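Local structure of T9SS C-terminal target domain-containing protein (Bacteroides cellulosilyticus, 5JVK) at residues N202-A207 with K238-T243; D250-S255 with S335-E340; Y206-M211 with K246-I251; D232-L237 with I271-A276. The protein is a gut-bacterial protein assigned to glycoside hydrolase family 39 that probably hydrolyses O-glycosidic bonds within carbohydrate chains. One frame throughout, in Å; residues are numbered along the deposited sequence.

Contact 1 of 4, residues N202-A207 with K238-T243; sequences NALAYA and KVVYPT
Two neighbouring helices on the outside of the (beta/alpha)8 barrel, 194-211 and 229-247, meet through Leu-204 with Val-240 and through Ala-205 and Asn-202 with Thr-243. They follow the third and fourth strands of the barrel, 168-174 and 217-220, and run roughly parallel, the axes of the two segments 9.1 Å apart and crossing at -26°. Facing the sheet, CD2 of Leu-204 lies 3.7 Å from CG1 of Val-240, the side chains crossing at about a right angle; both also touch Leu-220 of strand 217-220. Farther out, Thr-243 turns its methyl to the other helix: CG2 stands 3.9 Å from CB of Ala-205 and 3.3 Å from OD1 of Asn-202. With OG1 beside its backbone N (chi1 -49°), the hydroxyl instead reaches back one turn, OG1 lying 2.5 Å from O of Val-239. At Pro-242, whose N has no bond to the turn before, the helix is kinked, and the backbone bond from N of Thr-243 to the Val-239 carbonyl is weak. Ala-201 also touches Val-240 and Thr-243. No hydrogen bond crosses between the segments; they meet mainly through methyls, with the Asn-202 oxygen against one, while the threonine spends its hydroxyl on its own helix.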
# COMPACT_ATOMS: atom_id res chain seq x y z
N ASN A 202 -15.34 -25.34 5.87
CA ASN A 202 -14.42 -26.22 6.60
C ASN A 202 -12.97 -26.10 6.11
O ASN A 202 -12.04 -26.35 6.88
CB ASN A 202 -14.88 -27.68 6.52
CG ASN A 202 -16.20 -27.92 7.24
OD1 ASN A 202 -16.47 -27.34 8.29
ND2 ASN A 202 -17.04 -28.79 6.67
N ALA A 203 -12.78 -25.74 4.84
CA ALA A 203 -11.44 -25.50 4.29
C ALA A 203 -10.78 -24.25 4.88
O ALA A 203 -9.61 -24.28 5.24
CB ALA A 203 -11.49 -25.39 2.77
N LEU A 204 -11.55 -23.17 4.96
CA LEU A 204 -11.08 -21.93 5.60
C LEU A 204 -10.90 -22.12 7.10
O LEU A 204 -9.91 -21.66 7.67
CB LEU A 204 -12.06 -20.77 5.34
CG LEU A 204 -11.75 -19.41 5.98
CD1 LEU A 204 -10.35 -18.92 5.62
CD2 LEU A 204 -12.80 -18.38 5.58
N ALA A 205 -11.86 -22.80 7.74
CA ALA A 205 -11.79 -23.10 9.17
C ALA A 205 -10.54 -23.89 9.55
O ALA A 205 -9.97 -23.66 10.62
CB ALA A 205 -13.04 -23.85 9.61
N TYR A 206 -10.11 -24.80 8.67
CA TYR A 206 -8.82 -25.49 8.83
C TYR A 206 -7.65 -24.52 8.82
O TYR A 206 -6.77 -24.58 9.69
CB TYR A 206 -8.62 -26.55 7.74
CG TYR A 206 -7.18 -27.00 7.60
CD1 TYR A 206 -6.36 -26.51 6.58
CD2 TYR A 206 -6.61 -27.89 8.52
CE1 TYR A 206 -5.04 -26.91 6.46
CE2 TYR A 206 -5.29 -28.30 8.41
CZ TYR A 206 -4.51 -27.80 7.38
OH TYR A 206 -3.20 -28.20 7.27
N ALA A 207 -7.64 -23.63 7.82
CA ALA A 207 -6.58 -22.63 7.67
C ALA A 207 -6.50 -21.67 8.86
O ALA A 207 -5.40 -21.31 9.29
CB ALA A 207 -6.77 -21.84 6.38
N LYS A 238 -23.26 -17.28 5.39
CA LYS A 238 -24.02 -17.82 6.54
C LYS A 238 -23.51 -19.16 7.06
O LYS A 238 -23.72 -19.49 8.23
CB LYS A 238 -25.52 -17.92 6.21
CG LYS A 238 -26.26 -16.60 6.31
CD LYS A 238 -27.71 -16.71 5.85
CE LYS A 238 -28.49 -15.46 6.22
NZ LYS A 238 -29.82 -15.39 5.56
N VAL A 239 -22.86 -19.94 6.19
CA VAL A 239 -22.21 -21.20 6.57
C VAL A 239 -20.78 -20.93 7.05
O VAL A 239 -20.38 -21.44 8.09
CB VAL A 239 -22.20 -22.22 5.40
CG1 VAL A 239 -21.52 -23.52 5.81
CG2 VAL A 239 -23.62 -22.49 4.91
N VAL A 240 -20.03 -20.12 6.30
CA VAL A 240 -18.60 -19.85 6.60
C VAL A 240 -18.38 -19.12 7.93
O VAL A 240 -17.47 -19.49 8.68
CB VAL A 240 -17.92 -19.07 5.44
CG1 VAL A 240 -16.53 -18.57 5.83
CG2 VAL A 240 -17.81 -19.95 4.20
N TYR A 241 -19.20 -18.11 8.22
CA TYR A 241 -18.98 -17.27 9.41
C TYR A 241 -19.04 -18.04 10.74
O TYR A 241 -18.09 -17.95 11.52
CB TYR A 241 -19.93 -16.06 9.42
CG TYR A 241 -19.70 -15.11 10.57
CD1 TYR A 241 -18.66 -14.17 10.53
CD2 TYR A 241 -20.51 -15.14 11.70
CE1 TYR A 241 -18.44 -13.29 11.58
CE2 TYR A 241 -20.30 -14.26 12.76
CZ TYR A 241 -19.27 -13.34 12.70
OH TYR A 241 -19.07 -12.47 13.74
N PRO A 242 -20.12 -18.80 11.00
CA PRO A 242 -20.14 -19.59 12.24
C PRO A 242 -19.10 -20.72 12.28
O PRO A 242 -18.52 -20.96 13.34
CB PRO A 242 -21.57 -20.15 12.29
CG PRO A 242 -22.04 -20.13 10.88
CD PRO A 242 -21.40 -18.92 10.27
N THR A 243 -18.87 -21.38 11.15
CA THR A 243 -17.85 -22.44 11.04
C THR A 243 -16.45 -21.94 11.40
O THR A 243 -15.70 -22.63 12.11
CB THR A 243 -17.79 -23.03 9.61
OG1 THR A 243 -19.10 -23.36 9.16
CG2 THR A 243 -16.92 -24.29 9.57

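Contact 2 of 4, residues D250-S255 with S335-E340; sequences DITLIS and SVWVTE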
# COMPACT_ATOMS: atom_id res chain seq x y z
N ASP A 250 -11.37 -14.77 17.77
CA ASP A 250 -10.60 -13.52 17.76
C ASP A 250 -10.32 -12.91 16.37
O ASP A 250 -9.85 -11.78 16.30
CB ASP A 250 -9.26 -13.71 18.50
CG ASP A 250 -9.44 -14.11 19.96
OD1 ASP A 250 -10.48 -13.76 20.57
OD2 ASP A 250 -8.53 -14.76 20.51
N ILE A 251 -10.60 -13.64 15.29
CA ILE A 251 -10.38 -13.09 13.94
C ILE A 251 -11.43 -12.05 13.55
O ILE A 251 -12.50 -11.96 14.17
CB ILE A 251 -10.32 -14.17 12.83
CG1 ILE A 251 -11.70 -14.80 12.56
CG2 ILE A 251 -9.30 -15.25 13.16
CD1 ILE A 251 -11.80 -15.46 11.20
N THR A 252 -11.11 -11.28 12.52
CA THR A 252 -12.06 -10.43 11.83
C THR A 252 -12.35 -11.08 10.48
O THR A 252 -11.48 -11.09 9.59
CB THR A 252 -11.50 -9.00 11.64
OG1 THR A 252 -11.06 -8.50 12.91
CG2 THR A 252 -12.56 -8.06 11.08
N LEU A 253 -13.53 -11.67 10.34
CA LEU A 253 -13.99 -12.24 9.08
C LEU A 253 -14.51 -11.12 8.19
O LEU A 253 -15.47 -10.43 8.55
CB LEU A 253 -15.07 -13.30 9.32
CG LEU A 253 -15.47 -14.25 8.17
CD1 LEU A 253 -16.33 -13.56 7.11
CD2 LEU A 253 -14.26 -14.91 7.53
N ILE A 254 -13.88 -10.96 7.02
CA ILE A 254 -14.14 -9.84 6.12
C ILE A 254 -14.84 -10.32 4.84
O ILE A 254 -14.28 -11.13 4.09
CB ILE A 254 -12.83 -9.09 5.77
CG1 ILE A 254 -12.16 -8.57 7.05
CG2 ILE A 254 -13.10 -7.95 4.79
CD1 ILE A 254 -10.71 -8.18 6.88
N SER A 255 -16.04 -9.81 4.59
CA SER A 255 -16.83 -10.16 3.40
C SER A 255 -16.67 -9.14 2.27
O SER A 255 -15.94 -8.16 2.42
CB SER A 255 -18.30 -10.25 3.78
OG SER A 255 -18.79 -8.96 4.13
N SER A 335 -16.42 -3.23 10.45
CA SER A 335 -15.21 -2.55 9.99
C SER A 335 -15.16 -2.54 8.46
O SER A 335 -15.63 -3.47 7.81
CB SER A 335 -13.95 -3.22 10.56
OG SER A 335 -13.95 -4.62 10.29
N VAL A 336 -14.61 -1.46 7.90
CA VAL A 336 -14.47 -1.31 6.45
C VAL A 336 -12.99 -1.37 6.09
O VAL A 336 -12.22 -0.53 6.53
CB VAL A 336 -15.08 0.03 5.96
CG1 VAL A 336 -14.96 0.16 4.44
CG2 VAL A 336 -16.53 0.14 6.39
N TRP A 337 -12.61 -2.37 5.30
CA TRP A 337 -11.22 -2.61 4.93
C TRP A 337 -10.99 -2.27 3.46
O TRP A 337 -11.63 -2.84 2.59
CB TRP A 337 -10.86 -4.07 5.20
CG TRP A 337 -10.92 -4.41 6.65
CD1 TRP A 337 -12.05 -4.67 7.39
CD2 TRP A 337 -9.82 -4.52 7.56
NE1 TRP A 337 -11.71 -4.94 8.70
CE2 TRP A 337 -10.35 -4.86 8.83
CE3 TRP A 337 -8.43 -4.38 7.42
CZ2 TRP A 337 -9.54 -5.05 9.95
CZ3 TRP A 337 -7.62 -4.57 8.54
CH2 TRP A 337 -8.18 -4.90 9.79
N VAL A 338 -10.08 -1.34 3.19
CA VAL A 338 -9.75 -0.97 1.81
C VAL A 338 -8.65 -1.91 1.32
O VAL A 338 -7.47 -1.57 1.30
CB VAL A 338 -9.35 0.52 1.70
CG1 VAL A 338 -9.14 0.93 0.24
CG2 VAL A 338 -10.42 1.40 2.35
N THR A 339 -9.06 -3.12 0.94
CA THR A 339 -8.13 -4.21 0.66
C THR A 339 -7.38 -4.11 -0.67
O THR A 339 -6.39 -4.80 -0.87
CB THR A 339 -8.81 -5.59 0.78
OG1 THR A 339 -9.89 -5.68 -0.16
CG2 THR A 339 -9.33 -5.81 2.19
N GLU A 340 -7.86 -3.25 -1.57
CA GLU A 340 -7.05 -2.80 -2.72
C GLU A 340 -7.36 -1.35 -3.06
O GLU A 340 -8.52 -0.96 -3.17
CB GLU A 340 -7.30 -3.65 -3.97
CG GLU A 340 -6.86 -5.10 -3.89
CD GLU A 340 -7.02 -5.85 -5.21
OE1 GLU A 340 -7.19 -5.21 -6.27
OE2 GLU A 340 -6.98 -7.09 -5.18
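Ile-254 sets its terminal methyl squarely over the indole of Trp-337. CD1 lies 3.6 Å from the centroid of the five-membered ring and 2° off its normal, a CH-pi contact in which the methyl is almost equally distant from the ring's atoms. CG1 follows behind it, 3.9 Å from CD1 of Trp-337, so the end of the isoleucine chain meets the pyrrole part of the indole from above. This is the tight part of the contact, and both residues are buried. Strands 252-255 and 335-341 are the fifth and seventh of the parallel eight-stranded barrel, with strand 284-287 between them in the sheet; the segments therefore do not pair, but meet through side chains pointing into the barrel, their axes 8.5 Å apart and inclined at 66°. Replacing Trp-337 by an alanine is likely to leave the Ile-254 methyl without its aromatic face and the Ser-335 hydroxyl without the indole N-H. Toward the start of the strands the packing is looser and the residues partly exposed: CG2 of Thr-252 comes obliquely to NE1 of Trp-337 at 4.0 Å and to OG of Ser-335 at 3.8 Å. Here the indole is held by a polar bond, NE1 donating to OG of Ser-335 at 2.8 Å with an N-H...O angle of 144°, the oxygen tilted somewhat out of the ring plane. OG of Ser-335, set between its own backbone N and carbonyl carbon, points to the indole. At the far end of the strand, Glu-340 makes a salt bridge to Arg-134 and a hydrogen bond to Tyr-290.

Contact 3 of 4, residues Y206-M211 with K246-I251; sequences YAVKEM and KVNPDI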
# COMPACT_ATOMS: atom_id res chain seq x y z
N TYR A 206 -10.11 -24.80 8.67
CA TYR A 206 -8.82 -25.49 8.83
C TYR A 206 -7.65 -24.52 8.82
O TYR A 206 -6.77 -24.58 9.69
CB TYR A 206 -8.62 -26.55 7.74
CG TYR A 206 -7.18 -27.00 7.60
CD1 TYR A 206 -6.36 -26.51 6.58
CD2 TYR A 206 -6.61 -27.89 8.52
CE1 TYR A 206 -5.04 -26.91 6.46
CE2 TYR A 206 -5.29 -28.30 8.41
CZ TYR A 206 -4.51 -27.80 7.38
OH TYR A 206 -3.20 -28.20 7.27
N ALA A 207 -7.64 -23.63 7.82
CA ALA A 207 -6.58 -22.63 7.67
C ALA A 207 -6.50 -21.67 8.86
O ALA A 207 -5.40 -21.31 9.29
CB ALA A 207 -6.77 -21.84 6.38
N VAL A 208 -7.66 -21.27 9.38
CA VAL A 208 -7.75 -20.37 10.53
C VAL A 208 -7.23 -21.04 11.81
O VAL A 208 -6.50 -20.42 12.58
CB VAL A 208 -9.20 -19.84 10.71
CG1 VAL A 208 -9.35 -19.06 12.01
CG2 VAL A 208 -9.59 -18.97 9.52
N LYS A 209 -7.63 -22.30 12.02
CA LYS A 209 -7.14 -23.12 13.14
C LYS A 209 -5.61 -23.21 13.15
O LYS A 209 -4.97 -22.99 14.18
CB LYS A 209 -7.70 -24.55 13.06
CG LYS A 209 -7.65 -25.33 14.37
CD LYS A 209 -7.82 -26.82 14.12
CE LYS A 209 -7.69 -27.63 15.41
NZ LYS A 209 -8.88 -27.50 16.28
N GLU A 210 -5.05 -23.54 11.98
CA GLU A 210 -3.62 -23.78 11.81
C GLU A 210 -2.79 -22.55 12.15
O GLU A 210 -1.83 -22.63 12.92
CB GLU A 210 -3.34 -24.21 10.36
CG GLU A 210 -1.91 -24.64 10.05
CD GLU A 210 -1.46 -25.90 10.76
OE1 GLU A 210 -2.32 -26.66 11.28
OE2 GLU A 210 -0.24 -26.15 10.79
N MET A 211 -3.18 -21.41 11.58
CA MET A 211 -2.49 -20.14 11.82
C MET A 211 -2.79 -19.58 13.20
O MET A 211 -1.89 -19.06 13.86
CB MET A 211 -2.89 -19.12 10.75
CG MET A 211 -2.44 -19.48 9.35
SD MET A 211 -0.64 -19.45 9.23
CE MET A 211 -0.38 -20.27 7.66
N LYS A 246 -16.18 -20.19 15.32
CA LYS A 246 -16.14 -21.22 16.36
C LYS A 246 -14.71 -21.72 16.59
O LYS A 246 -14.31 -21.97 17.72
CB LYS A 246 -17.06 -22.40 15.98
CG LYS A 246 -17.42 -23.32 17.13
CD LYS A 246 -18.61 -24.21 16.77
CE LYS A 246 -19.17 -24.95 17.98
NZ LYS A 246 -18.28 -26.05 18.43
N VAL A 247 -13.96 -21.84 15.49
CA VAL A 247 -12.56 -22.28 15.52
C VAL A 247 -11.60 -21.21 16.06
O VAL A 247 -10.63 -21.53 16.75
CB VAL A 247 -12.11 -22.76 14.12
CG1 VAL A 247 -10.62 -23.03 14.06
CG2 VAL A 247 -12.90 -24.01 13.72
N ASN A 248 -11.86 -19.94 15.73
CA ASN A 248 -11.08 -18.81 16.25
C ASN A 248 -12.00 -17.59 16.39
O ASN A 248 -12.23 -16.88 15.41
CB ASN A 248 -9.89 -18.51 15.32
CG ASN A 248 -8.90 -17.52 15.91
OD1 ASN A 248 -9.18 -16.82 16.89
ND2 ASN A 248 -7.72 -17.45 15.31
N PRO A 249 -12.53 -17.34 17.61
CA PRO A 249 -13.39 -16.16 17.83
C PRO A 249 -12.69 -14.80 17.65
O PRO A 249 -13.37 -13.81 17.39
CB PRO A 249 -13.84 -16.32 19.29
CG PRO A 249 -13.67 -17.76 19.60
CD PRO A 249 -12.49 -18.21 18.80
N ASP A 250 -11.37 -14.77 17.77
CA ASP A 250 -10.60 -13.52 17.76
C ASP A 250 -10.32 -12.91 16.37
O ASP A 250 -9.85 -11.78 16.30
CB ASP A 250 -9.26 -13.71 18.50
CG ASP A 250 -9.44 -14.11 19.96
OD1 ASP A 250 -10.48 -13.76 20.57
OD2 ASP A 250 -8.53 -14.76 20.51
N ILE A 251 -10.60 -13.64 15.29
CA ILE A 251 -10.38 -13.09 13.94
C ILE A 251 -11.43 -12.05 13.55
O ILE A 251 -12.50 -11.96 14.17
CB ILE A 251 -10.32 -14.17 12.83
CG1 ILE A 251 -11.70 -14.80 12.56
CG2 ILE A 251 -9.30 -15.25 13.16
CD1 ILE A 251 -11.80 -15.46 11.20
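Val-208 reaches from helix 194-211 into the turn where helix 229-247 gives way to strand 252-255. From its CB two methyls diverge. CG1, extended away from the backbone N (chi1 172°), does the touching: it lies 3.4 Å from CB of Asn-248, with ND2 of the same residue at 4.0 Å, and meets CG2 of Ile-251 tip to tip, also at 4.0 Å. One methyl thus fills the angle between the first and last residues of the type I turn from Asn-248 to Ile-251. Beside it, where both residues are exposed, CG1 of Val-247 lies 3.4 Å from CB of Lys-209, the side chains crossing at about a right angle; the lysine contributes its aliphatic root. The turn is braced from within by Asn-248, whose OD1 accepts from N of Asp-250 at 3.1 Å to make an Asx turn, the donor tilted 33° from the amide carbonyl plane. Its ND2 donates to OD1 of Asn-213, and Asn-213 in turn bonds OD2 of Asp-250. A leucine at Asn-248 is likely to leave the Asp-250 N-H without its side-chain acceptor and Asn-213 without its amide donor, undoing the Asx turn. Val-208 and Ile-251 both also rest on Trp-218 of strand 217-220 and on Val-244 of helix 229-247, while Met-211 continues the helix's buried side toward Met-155 and Val-159 of helix 153-164.

Contact 4 of 4, residues D232-L237 with I271-A276; sequences DYLPLL and IPVLDA
Leu-234 splits its two methyls between Val-273 and Ala-276. CD1 lies 4.3 Å from CG1 of Val-273, and CD2 lies 4.2 Å from CB of Ala-276, so the branched end of one leucine spans residues three apart at the close of helix 270-275. With CG opposite its backbone N (chi1 -177°), the leucine carries the fork across to the short helix. Around this first shell stand residues of the first turn of helix 229-247: Pro-229 touches Val-273, and Val-230 touches Ala-276. The last turn of the short helix is held by backbone bonds, N of Ala-276 to O of Pro-272 at 3.1 Å among them, which support the backbone that carries the alanine methyl. Next to Leu-234, Tyr-233 is positioned by its hydroxyl, bonded to the carbonyl of Leu-220, and by an edge-to-face meeting with Phe-269; CD2 of Leu-237 lies at the edge of the same tyrosine ring. Gln-282 touches both Leu-237 and Val-273 where the chain runs back to the barrel. The distances across the segments are those of relaxed van der Waals contact and no hydrogen bond joins them, so what these two segments contribute to holding the helices together is apolar burial.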
# COMPACT_ATOMS: atom_id res chain seq x y z
N ASP A 232 -26.31 -15.32 -3.89
CA ASP A 232 -25.14 -16.22 -3.99
C ASP A 232 -24.19 -16.09 -2.81
O ASP A 232 -23.85 -17.10 -2.18
CB ASP A 232 -24.38 -15.96 -5.30
CG ASP A 232 -25.21 -16.26 -6.54
OD1 ASP A 232 -26.11 -17.12 -6.49
OD2 ASP A 232 -24.95 -15.62 -7.58
N TYR A 233 -23.75 -14.87 -2.51
CA TYR A 233 -22.72 -14.64 -1.49
C TYR A 233 -23.20 -14.87 -0.06
O TYR A 233 -22.53 -15.56 0.71
CB TYR A 233 -22.12 -13.23 -1.62
CG TYR A 233 -20.82 -13.06 -0.88
CD1 TYR A 233 -19.59 -13.19 -1.53
CD2 TYR A 233 -20.80 -12.79 0.49
CE1 TYR A 233 -18.39 -13.04 -0.85
CE2 TYR A 233 -19.61 -12.65 1.19
CZ TYR A 233 -18.41 -12.77 0.51
OH TYR A 233 -17.24 -12.62 1.20
N LEU A 234 -24.35 -14.30 0.30
CA LEU A 234 -24.85 -14.39 1.68
C LEU A 234 -25.13 -15.83 2.16
O LEU A 234 -24.84 -16.14 3.32
CB LEU A 234 -26.09 -13.48 1.87
CG LEU A 234 -26.72 -13.38 3.27
CD1 LEU A 234 -25.69 -13.05 4.35
CD2 LEU A 234 -27.82 -12.33 3.26
N PRO A 235 -25.67 -16.71 1.30
CA PRO A 235 -25.76 -18.13 1.65
C PRO A 235 -24.42 -18.77 2.02
O PRO A 235 -24.34 -19.47 3.03
CB PRO A 235 -26.33 -18.77 0.39
CG PRO A 235 -27.22 -17.72 -0.16
CD PRO A 235 -26.57 -16.40 0.17
N LEU A 236 -23.39 -18.54 1.20
CA LEU A 236 -22.04 -19.03 1.49
C LEU A 236 -21.53 -18.45 2.81
O LEU A 236 -20.98 -19.17 3.64
CB LEU A 236 -21.09 -18.69 0.33
CG LEU A 236 -19.60 -19.10 0.36
CD1 LEU A 236 -18.77 -18.21 1.26
CD2 LEU A 236 -19.41 -20.55 0.77
N LEU A 237 -21.74 -17.15 3.00
CA LEU A 237 -21.30 -16.43 4.19
C LEU A 237 -21.98 -16.93 5.48
O LEU A 237 -21.33 -17.00 6.53
CB LEU A 237 -21.55 -14.93 4.01
CG LEU A 237 -21.03 -13.93 5.03
CD1 LEU A 237 -19.52 -14.01 5.16
CD2 LEU A 237 -21.49 -12.52 4.65
N ILE A 271 -24.94 -2.87 1.13
CA ILE A 271 -26.34 -2.40 1.27
C ILE A 271 -27.38 -3.51 0.98
O ILE A 271 -28.32 -3.67 1.76
CB ILE A 271 -26.61 -1.10 0.46
CG1 ILE A 271 -25.82 0.07 1.07
CG2 ILE A 271 -28.11 -0.77 0.44
CD1 ILE A 271 -25.83 1.33 0.23
N PRO A 272 -27.22 -4.26 -0.14
CA PRO A 272 -28.10 -5.43 -0.35
C PRO A 272 -28.04 -6.48 0.77
O PRO A 272 -29.07 -7.07 1.11
CB PRO A 272 -27.59 -6.03 -1.66
CG PRO A 272 -26.92 -4.92 -2.37
CD PRO A 272 -26.41 -3.96 -1.34
N VAL A 273 -26.85 -6.70 1.32
CA VAL A 273 -26.63 -7.67 2.39
C VAL A 273 -27.30 -7.22 3.70
O VAL A 273 -27.89 -8.03 4.40
CB VAL A 273 -25.12 -7.96 2.61
CG1 VAL A 273 -24.89 -8.84 3.84
CG2 VAL A 273 -24.51 -8.61 1.38
N LEU A 274 -27.19 -5.92 4.01
CA LEU A 274 -27.83 -5.36 5.20
C LEU A 274 -29.36 -5.35 5.09
O LEU A 274 -30.05 -5.70 6.05
CB LEU A 274 -27.32 -3.94 5.48
CG LEU A 274 -25.84 -3.79 5.82
CD1 LEU A 274 -25.43 -2.32 5.78
CD2 LEU A 274 -25.50 -4.39 7.18
N ASP A 275 -29.87 -4.96 3.92
CA ASP A 275 -31.32 -4.95 3.65
C ASP A 275 -31.95 -6.35 3.69
O ASP A 275 -33.15 -6.47 3.94
CB ASP A 275 -31.63 -4.27 2.31
CG ASP A 275 -31.38 -2.75 2.33
OD1 ASP A 275 -31.10 -2.18 3.42
OD2 ASP A 275 -31.45 -2.13 1.25
N ALA A 276 -31.14 -7.39 3.44
CA ALA A 276 -31.57 -8.79 3.60
C ALA A 276 -31.27 -9.39 4.99
O ALA A 276 -31.23 -10.61 5.14
CB ALA A 276 -30.92 -9.65 2.52

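All four contacts belong to one sector of the (beta/alpha)8 barrel, on the same side of the chain's centre. Helix 229-247 serves contacts 1, 3 and 4: contact 4 lies near its start, contact 1 farther on and contact 3 at its end, the centres of 1 and 3 being about 9 Å apart and those of 3 and 4 about 23 Å. Contacts 1 and 3 share helix 194-211. The chain then enters strand 252-255, where contact 2 lies inside the barrel, its centre about 15 or 16 Å from those of the others. Leu-253 on that strand touches Leu-204, Leu-237 and Tyr-241, so this strand faces the helices on one side and the barrel interior on the other.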